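Local structure of single-stranded DNA specific exonuclease RecJ (2ZXP) at residues D82-T87 with T134-I139; K184-G189 with V216-D221; A220-L225 with Y453-P458. The protein degrades single-stranded DNA exonucleolytically in the 5' to 3' direction, using divalent metal ions such as magnesium or manganese. All coordinates share one frame; numbering follows the deposited sequence.

Contact 1: residues D82-T87 with T134-I139. With MN (manganese (II) ion), chain C; MN (manganese (II) ion), chain B.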
loop_
_atom_site.group_PDB
_atom_site.type_symbol
_atom_site.label_atom_id
_atom_site.label_comp_id
_atom_site.label_asym_id
_atom_site.label_seq_id
_atom_site.Cartn_x
_atom_site.Cartn_y
_atom_site.Cartn_z
ATOM N N ASP A 82 16.095 -0.394 -13.602
ATOM C CA ASP A 82 15.378 0.383 -12.589
ATOM C C ASP A 82 16.041 0.122 -11.231
ATOM O O ASP A 82 16.987 -0.662 -11.150
ATOM C CB ASP A 82 13.873 0.060 -12.553
ATOM C CG ASP A 82 13.585 -1.393 -12.277
ATOM O OD1 ASP A 82 12.378 -1.741 -12.243
ATOM O OD2 ASP A 82 14.548 -2.187 -12.093
ATOM N N ALA A 83 15.557 0.790 -10.186
ATOM C CA ALA A 83 16.140 0.688 -8.848
ATOM C C ALA A 83 16.388 -0.748 -8.373
ATOM O O ALA A 83 17.477 -1.048 -7.888
ATOM C CB ALA A 83 15.273 1.441 -7.844
ATOM N N ASP A 84 15.388 -1.614 -8.508
ATOM C CA ASP A 84 15.520 -3.005 -8.120
ATOM C C ASP A 84 16.658 -3.719 -8.903
ATOM O O ASP A 84 17.481 -4.410 -8.307
ATOM C CB ASP A 84 14.188 -3.720 -8.323
ATOM C CG ASP A 84 14.151 -5.082 -7.656
ATOM O OD1 ASP A 84 14.575 -5.205 -6.485
ATOM O OD2 ASP A 84 13.691 -6.042 -8.304
ATOM N N GLY A 85 16.679 -3.558 -10.232
ATOM C CA GLY A 85 17.725 -4.144 -11.050
ATOM C C GLY A 85 19.105 -3.574 -10.673
ATOM O O GLY A 85 20.053 -4.347 -10.500
ATOM N N LEU A 86 19.229 -2.250 -10.519
ATOM C CA LEU A 86 20.511 -1.664 -10.156
ATOM C C LEU A 86 21.016 -2.020 -8.748
ATOM O O LEU A 86 22.196 -2.338 -8.594
ATOM C CB LEU A 86 20.483 -0.143 -10.313
ATOM C CG LEU A 86 20.157 0.355 -11.723
ATOM C CD1 LEU A 86 20.293 1.855 -11.807
ATOM C CD2 LEU A 86 21.087 -0.314 -12.712
ATOM N N THR A 87 20.154 -1.958 -7.719
ATOM C CA THR A 87 20.606 -2.315 -6.390
ATOM C C THR A 87 20.951 -3.814 -6.368
ATOM O O THR A 87 21.916 -4.222 -5.737
ATOM C CB THR A 87 19.541 -1.979 -5.307
ATOM O OG1 THR A 87 18.306 -2.623 -5.632
ATOM C CG2 THR A 87 19.361 -0.450 -5.204
ATOM N N THR A 134 21.877 -12.935 -14.515
ATOM C CA THR A 134 20.860 -11.931 -14.805
ATOM C C THR A 134 20.190 -11.581 -13.501
ATOM O O THR A 134 19.881 -12.469 -12.717
ATOM C CB THR A 134 19.770 -12.459 -15.746
ATOM O OG1 THR A 134 19.122 -13.591 -15.135
ATOM C CG2 THR A 134 20.376 -12.841 -17.086
ATOM N N VAL A 135 19.963 -10.297 -13.270
ATOM C CA VAL A 135 19.323 -9.856 -12.045
ATOM C C VAL A 135 18.037 -9.128 -12.410
ATOM O O VAL A 135 18.021 -8.296 -13.311
ATOM C CB VAL A 135 20.248 -8.899 -11.238
ATOM C CG1 VAL A 135 19.542 -8.393 -10.017
ATOM C CG2 VAL A 135 21.503 -9.627 -10.828
ATOM N N ASP A 136 16.962 -9.460 -11.708
ATOM C CA ASP A 136 15.669 -8.841 -11.939
ATOM C C ASP A 136 15.205 -9.020 -13.388
ATOM O O ASP A 136 14.448 -8.197 -13.903
ATOM C CB ASP A 136 15.753 -7.353 -11.599
ATOM C CG ASP A 136 14.387 -6.680 -11.537
ATOM O OD1 ASP A 136 14.299 -5.516 -11.953
ATOM O OD2 ASP A 136 13.406 -7.288 -11.058
ATOM N N CYS A 137 15.656 -10.084 -14.048
ATOM C CA CYS A 137 15.261 -10.335 -15.435
ATOM C C CYS A 137 15.755 -11.681 -15.953
ATOM O O CYS A 137 16.396 -12.450 -15.223
ATOM C CB CYS A 137 15.773 -9.217 -16.364
ATOM S SG CYS A 137 17.550 -9.270 -16.813
ATOM N N GLY A 138 15.440 -11.957 -17.217
ATOM C CA GLY A 138 15.864 -13.197 -17.844
ATOM C C GLY A 138 14.946 -14.390 -17.650
ATOM O O GLY A 138 15.274 -15.494 -18.077
ATOM N N ILE A 139 13.804 -14.198 -16.999
ATOM C CA ILE A 139 12.889 -15.314 -16.797
ATOM C C ILE A 139 12.263 -15.724 -18.142
ATOM O O ILE A 139 12.027 -16.915 -18.383
ATOM C CB ILE A 139 11.759 -14.954 -15.787
ATOM C CG1 ILE A 139 11.009 -16.219 -15.356
ATOM C CG2 ILE A 139 10.791 -13.965 -16.412
ATOM C CD1 ILE A 139 11.886 -17.236 -14.647
HETATM MN MN MN C . 13.347 -4.042 -12.733
HETATM MN MN MN B . 12.032 -6.111 -10.005
HETATM O O HOH W 1 11.435 -3.901 -11.068
#
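Asp-136 OD2 is gripped by the manganese ion of chain B, with a bond of 2.1 Å, and by a hydrogen bond with His-161 NE2. It also lies 3.0 Å from Asp-84 OD2, a pair of carboxylate oxygens held this close because both bind the same ion, whose positive charge would offset their repulsion. The other oxygen of the group, Asp-136 OD1, binds the manganese of chain C at 1.9 Å, so this one carboxylate bridges the two-metal centre of the exonuclease. With its CG anti to the backbone N (chi1 -168°), Asp-136 extends from its loop toward the start of helix 83-98.

Two aspartates meet it there. Asp-82 chelates the chain C ion through both oxygens, the nearer being OD2 at 2.3 Å, and its carboxylate is nearly coplanar with that of Asp-136 (17° apart). Asp-84 gives only OD2 to the chain B ion, at 2.4 Å, with its plane steeply turned from that of Asp-136; its OD1 is held instead by Ala-188 N and Thr-186 OG1. Asp-82 is also the N-cap: Gly-85 N donates to its OD2 over 3.1 Å at 164°, a bond that would fix the rotation of the chelating group. Water 1 joins both ions, while Asp-80, His-160 and Asp-221 complete the site.

Next to the carboxylates, along the backbone, Val-135 CG1 approaches Gly-85 O. The 134-139 loop leaves the parallel sheet of the DHH domain at strand 131-134, between strands 74-78 and 154-158, and helix 211-220 flanks helix 83-98 through Ala-83 and Thr-87.

Contact 2: residues K184-G189 with V216-D221; sequences KPTGAG and VGTIAD. With MN (manganese (II) ion), chain B.
Gly-217 meets the methyl of Ala-188 where two helices of the DHH domain converge beside its metal centre: the last turns of helix 211-220 lie against the start of helix 187-201. Lacking a side chain, Gly-217 lets Ala-188 CB settle 4.1 Å from its own CA, and the backbones come close, with the two CA atoms 5.4 Å apart.

Thr-218 follows, and its neighbour is Thr-186, the N-cap residue of helix 187-201. Thr-186 OG1 stands 3.5 Å from Thr-218 CA, its hydroxyl being engaged by Asp-84, a metal ligand. Thr-218 OG1, beside its own backbone N (chi1 -55°), bonds to Ala-214 O one turn back. The same hydroxyl accepts a hydrogen bond of 2.8 Å from water 2, which in turn accepts from Thr-186 N at 3.0 Å. A single water thereby joins the N-cap residue to the helix opposite it.

Ile-219 and Ala-220 turn to other partners, notably helices 261-277 and 83-98. The helix ends at Ala-220, and Asp-221 follows it, its side chain running antiparallel to that of Thr-186. Thr-186 CG2 lies against Asp-221 CB at 3.6 Å, an apolar flank beside the carboxylate, while Asp-221 OD1 binds the manganese of chain B at 2.0 Å.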
loop_
_atom_site.group_PDB
_atom_site.type_symbol
_atom_site.label_atom_id
_atom_site.label_comp_id
_atom_site.label_asym_id
_atom_site.label_seq_id
_atom_site.Cartn_x
_atom_site.Cartn_y
_atom_site.Cartn_z
ATOM N N LYS A 184 7.388 -12.805 -1.333
ATOM C CA LYS A 184 7.499 -12.180 -2.640
ATOM C C LYS A 184 8.757 -11.304 -2.773
ATOM O O LYS A 184 8.666 -10.105 -2.999
ATOM C CB LYS A 184 6.253 -11.334 -2.910
ATOM C CG LYS A 184 4.932 -12.077 -2.719
ATOM C CD LYS A 184 4.300 -12.476 -4.060
ATOM C CE LYS A 184 4.007 -11.241 -4.946
ATOM N NZ LYS A 184 3.291 -11.583 -6.228
ATOM N N PRO A 185 9.948 -11.894 -2.623
ATOM C CA PRO A 185 11.150 -11.067 -2.758
ATOM C C PRO A 185 11.291 -10.499 -4.173
ATOM O O PRO A 185 10.824 -11.100 -5.137
ATOM C CB PRO A 185 12.275 -12.039 -2.395
ATOM C CG PRO A 185 11.701 -13.373 -2.814
ATOM C CD PRO A 185 10.292 -13.287 -2.299
ATOM N N THR A 186 11.922 -9.332 -4.304
ATOM C CA THR A 186 12.119 -8.733 -5.634
ATOM C C THR A 186 13.493 -9.132 -6.202
ATOM O O THR A 186 14.180 -9.988 -5.638
ATOM C CB THR A 186 12.041 -7.176 -5.580
ATOM O OG1 THR A 186 13.060 -6.662 -4.706
ATOM C CG2 THR A 186 10.689 -6.737 -5.060
ATOM N N GLY A 187 13.889 -8.503 -7.309
ATOM C CA GLY A 187 15.185 -8.794 -7.917
ATOM C C GLY A 187 16.336 -8.560 -6.938
ATOM O O GLY A 187 17.227 -9.405 -6.798
ATOM N N ALA A 188 16.347 -7.411 -6.271
ATOM C CA ALA A 188 17.401 -7.135 -5.299
ATOM C C ALA A 188 17.258 -8.105 -4.110
ATOM O O ALA A 188 18.251 -8.520 -3.515
ATOM C CB ALA A 188 17.328 -5.681 -4.822
ATOM N N GLY A 189 16.025 -8.474 -3.769
ATOM C CA GLY A 189 15.832 -9.418 -2.673
ATOM C C GLY A 189 16.461 -10.773 -3.021
ATOM O O GLY A 189 17.125 -11.424 -2.190
ATOM N N VAL A 216 16.218 -0.942 -0.588
ATOM C CA VAL A 216 15.878 0.095 -1.549
ATOM C C VAL A 216 15.220 -0.523 -2.775
ATOM O O VAL A 216 14.214 -0.011 -3.284
ATOM C CB VAL A 216 17.101 0.904 -1.990
ATOM C CG1 VAL A 216 16.739 1.731 -3.203
ATOM C CG2 VAL A 216 17.575 1.797 -0.834
ATOM N N GLY A 217 15.756 -1.645 -3.248
ATOM C CA GLY A 217 15.140 -2.280 -4.419
ATOM C C GLY A 217 13.728 -2.822 -4.189
ATOM O O GLY A 217 12.882 -2.730 -5.055
ATOM N N THR A 218 13.500 -3.409 -3.020
ATOM C CA THR A 218 12.233 -4.010 -2.618
ATOM C C THR A 218 11.152 -2.916 -2.515
ATOM O O THR A 218 10.017 -3.107 -2.924
ATOM C CB THR A 218 12.398 -4.684 -1.229
ATOM O OG1 THR A 218 13.488 -5.618 -1.265
ATOM C CG2 THR A 218 11.119 -5.405 -0.816
ATOM N N ILE A 219 11.511 -1.773 -1.948
ATOM C CA ILE A 219 10.554 -0.690 -1.836
ATOM C C ILE A 219 10.278 -0.108 -3.225
ATOM O O ILE A 219 9.134 0.129 -3.578
ATOM C CB ILE A 219 11.074 0.449 -0.896
ATOM C CG1 ILE A 219 11.124 -0.051 0.564
ATOM C CG2 ILE A 219 10.161 1.660 -1.030
ATOM C CD1 ILE A 219 12.016 0.784 1.490
ATOM N N ALA A 220 11.335 0.129 -4.000
ATOM C CA ALA A 220 11.191 0.676 -5.345
ATOM C C ALA A 220 10.270 -0.173 -6.237
ATOM O O ALA A 220 9.601 0.362 -7.115
ATOM C CB ALA A 220 12.564 0.805 -6.003
ATOM N N ASP A 221 10.256 -1.488 -6.030
ATOM C CA ASP A 221 9.417 -2.372 -6.829
ATOM C C ASP A 221 8.005 -2.546 -6.297
ATOM O O ASP A 221 7.252 -3.358 -6.829
ATOM C CB ASP A 221 10.046 -3.758 -6.962
ATOM C CG ASP A 221 10.557 -4.000 -8.338
ATOM O OD1 ASP A 221 10.769 -5.165 -8.718
ATOM O OD2 ASP A 221 10.753 -2.996 -9.046
HETATM MN MN MN B . 12.032 -6.111 -10.005
HETATM O O HOH W 2 12.660 -8.316 -1.542
HETATM O O HOH W 1 11.435 -3.901 -11.068
#

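Contact 3: residues A220-L225 with Y453-P458. With MN (manganese (II) ion), chain B.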
loop_
_atom_site.group_PDB
_atom_site.type_symbol
_atom_site.label_atom_id
_atom_site.label_comp_id
_atom_site.label_asym_id
_atom_site.label_seq_id
_atom_site.Cartn_x
_atom_site.Cartn_y
_atom_site.Cartn_z
ATOM N N ALA A 220 11.335 0.129 -4.000
ATOM C CA ALA A 220 11.191 0.676 -5.345
ATOM C C ALA A 220 10.270 -0.173 -6.237
ATOM O O ALA A 220 9.601 0.362 -7.115
ATOM C CB ALA A 220 12.564 0.805 -6.003
ATOM N N ASP A 221 10.256 -1.488 -6.030
ATOM C CA ASP A 221 9.417 -2.372 -6.829
ATOM C C ASP A 221 8.005 -2.546 -6.297
ATOM O O ASP A 221 7.252 -3.358 -6.829
ATOM C CB ASP A 221 10.046 -3.758 -6.962
ATOM C CG ASP A 221 10.557 -4.000 -8.338
ATOM O OD1 ASP A 221 10.769 -5.165 -8.718
ATOM O OD2 ASP A 221 10.753 -2.996 -9.046
ATOM N N VAL A 222 7.671 -1.799 -5.245
ATOM C CA VAL A 222 6.351 -1.837 -4.634
ATOM C C VAL A 222 5.946 -3.256 -4.270
ATOM O O VAL A 222 4.811 -3.654 -4.497
ATOM C CB VAL A 222 5.282 -1.211 -5.593
ATOM C CG1 VAL A 222 3.982 -0.906 -4.818
ATOM C CG2 VAL A 222 5.828 0.078 -6.229
ATOM N N ALA A 223 6.877 -4.029 -3.719
ATOM C CA ALA A 223 6.585 -5.396 -3.327
ATOM C C ALA A 223 5.842 -5.366 -1.993
ATOM O O ALA A 223 5.961 -4.419 -1.218
ATOM C CB ALA A 223 7.872 -6.206 -3.189
ATOM N N PRO A 224 5.069 -6.418 -1.706
ATOM C CA PRO A 224 4.317 -6.466 -0.457
ATOM C C PRO A 224 5.269 -6.518 0.733
ATOM O O PRO A 224 6.146 -7.383 0.794
ATOM C CB PRO A 224 3.490 -7.749 -0.595
ATOM C CG PRO A 224 3.434 -7.986 -2.104
ATOM C CD PRO A 224 4.830 -7.627 -2.512
ATOM N N LEU A 225 5.076 -5.598 1.675
ATOM C CA LEU A 225 5.913 -5.517 2.849
ATOM C C LEU A 225 5.427 -6.300 4.069
ATOM O O LEU A 225 4.985 -5.728 5.058
ATOM C CB LEU A 225 6.116 -4.063 3.227
ATOM C CG LEU A 225 6.682 -3.133 2.150
ATOM C CD1 LEU A 225 7.129 -1.826 2.826
ATOM C CD2 LEU A 225 7.894 -3.797 1.437
ATOM N N TYR A 453 5.363 1.094 6.510
ATOM C CA TYR A 453 4.137 1.096 5.721
ATOM C C TYR A 453 4.504 0.957 4.255
ATOM O O TYR A 453 5.558 1.441 3.824
ATOM C CB TYR A 453 3.348 2.415 5.872
ATOM C CG TYR A 453 2.723 2.575 7.229
ATOM C CD1 TYR A 453 1.947 1.554 7.773
ATOM C CD2 TYR A 453 2.942 3.722 7.989
ATOM C CE1 TYR A 453 1.404 1.677 9.050
ATOM C CE2 TYR A 453 2.413 3.856 9.260
ATOM C CZ TYR A 453 1.642 2.829 9.791
ATOM O OH TYR A 453 1.119 2.927 11.072
ATOM N N GLY A 454 3.627 0.314 3.490
ATOM C CA GLY A 454 3.877 0.131 2.070
ATOM C C GLY A 454 2.836 -0.760 1.437
ATOM O O GLY A 454 1.728 -0.865 1.941
ATOM N N GLU A 455 3.189 -1.410 0.335
ATOM C CA GLU A 455 2.268 -2.309 -0.348
ATOM C C GLU A 455 1.765 -3.322 0.667
ATOM O O GLU A 455 0.578 -3.690 0.716
ATOM C CB GLU A 455 2.996 -3.021 -1.498
ATOM C CG GLU A 455 2.082 -3.751 -2.439
ATOM C CD GLU A 455 1.032 -2.822 -3.041
ATOM O OE1 GLU A 455 1.202 -1.574 -2.963
ATOM O OE2 GLU A 455 0.048 -3.345 -3.594
ATOM N N GLY A 456 2.671 -3.810 1.488
ATOM C CA GLY A 456 2.204 -4.751 2.492
ATOM C C GLY A 456 1.063 -4.182 3.368
ATOM O O GLY A 456 -0.075 -4.643 3.306
ATOM N N ASN A 457 1.405 -3.186 4.186
ATOM C CA ASN A 457 0.486 -2.543 5.117
ATOM C C ASN A 457 0.403 -1.043 4.866
ATOM O O ASN A 457 1.383 -0.325 5.018
ATOM C CB ASN A 457 0.945 -2.782 6.577
ATOM C CG ASN A 457 2.392 -2.451 6.766
ATOM O OD1 ASN A 457 2.907 -2.291 7.879
ATOM N ND2 ASN A 457 3.079 -2.338 5.649
ATOM N N PRO A 458 -0.772 -0.561 4.453
ATOM C CA PRO A 458 -1.004 0.863 4.181
ATOM C C PRO A 458 -1.120 1.559 5.522
ATOM O O PRO A 458 -1.441 0.922 6.511
ATOM C CB PRO A 458 -2.364 0.882 3.468
ATOM C CG PRO A 458 -2.507 -0.498 2.918
ATOM C CD PRO A 458 -1.892 -1.382 3.969
HETATM MN MN MN B . 12.032 -6.111 -10.005
HETATM O O HOH W 1 11.435 -3.901 -11.068
#
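The carboxylate of Glu-455 carries Val-222 on one face: methyl CG1 stands well above the plane, 3.4 Å from OE1 and closer to that oxygen than to the carboxylate carbon. The amide of Asn-457 is approached over a face as well, since Leu-225 O sits almost directly above ND2 at 3.9 Å. The hydrogen bond of that nitrogen runs to Pro-452 O instead. The CB of Tyr-453 points away from the 220-225 segment, and its side chain packs on Glu-459 and Pro-460.

Glu-455 reaches Val-222 by one bend in its chain. With CG anti to the backbone N (chi1 -168°), CB and CG lie along the facing carbonyls, CB 3.3 Å from Ala-223 O and CG 3.4 Å from Val-222 O; the bend at chi2 (57°) then brings the carboxylate to Val-222 CG1. Val-222, with positive phi (53°), closes helix 211-220 in a Schellman motif, just after the metal ligand Asp-221, and the Ala-223 carbonyl follows. The contact is thus an interdomain one, joining the catalytic DHH side to a loop that leads from helix 440-448 into strand 462-466 of the OB domain.

At its centre the backbones nearly touch. Leu-225 and Gly-456 have their CA atoms 3.8 Å apart, and Leu-225 N faces Gly-456 N at 3.0 Å, two donors that cannot bond to each other. Leu-225 CD1 extends along the turn to Tyr-453 O, at 3.8 Å, and to the CA of Gly-454. That turn is closed by Gly-454 N donating to Asn-457 O, while Arg-38 of helix 29-38 touches Asn-457 and Pro-458.

Overall arrangement
From the N terminus, the chain first closes contact 1, a loop of 46 residues between the start of helix 83-98 and the end of strand 131-134. Contact 2 opens only afterwards and brings helix 187-201 against helix 211-220, so the two follow in series within the DHH domain. They meet around the manganese of chain B and water 1, with centres 9 Å apart. Contact 3 begins on Ala-220 and Asp-221, where contact 2 ends, and spans 227 residues to reach the 453-458 loop of the OB domain. None nests inside or crosses another. Ala-223 links contacts 2 and 3 directly, its CB packing on Thr-186 CG2.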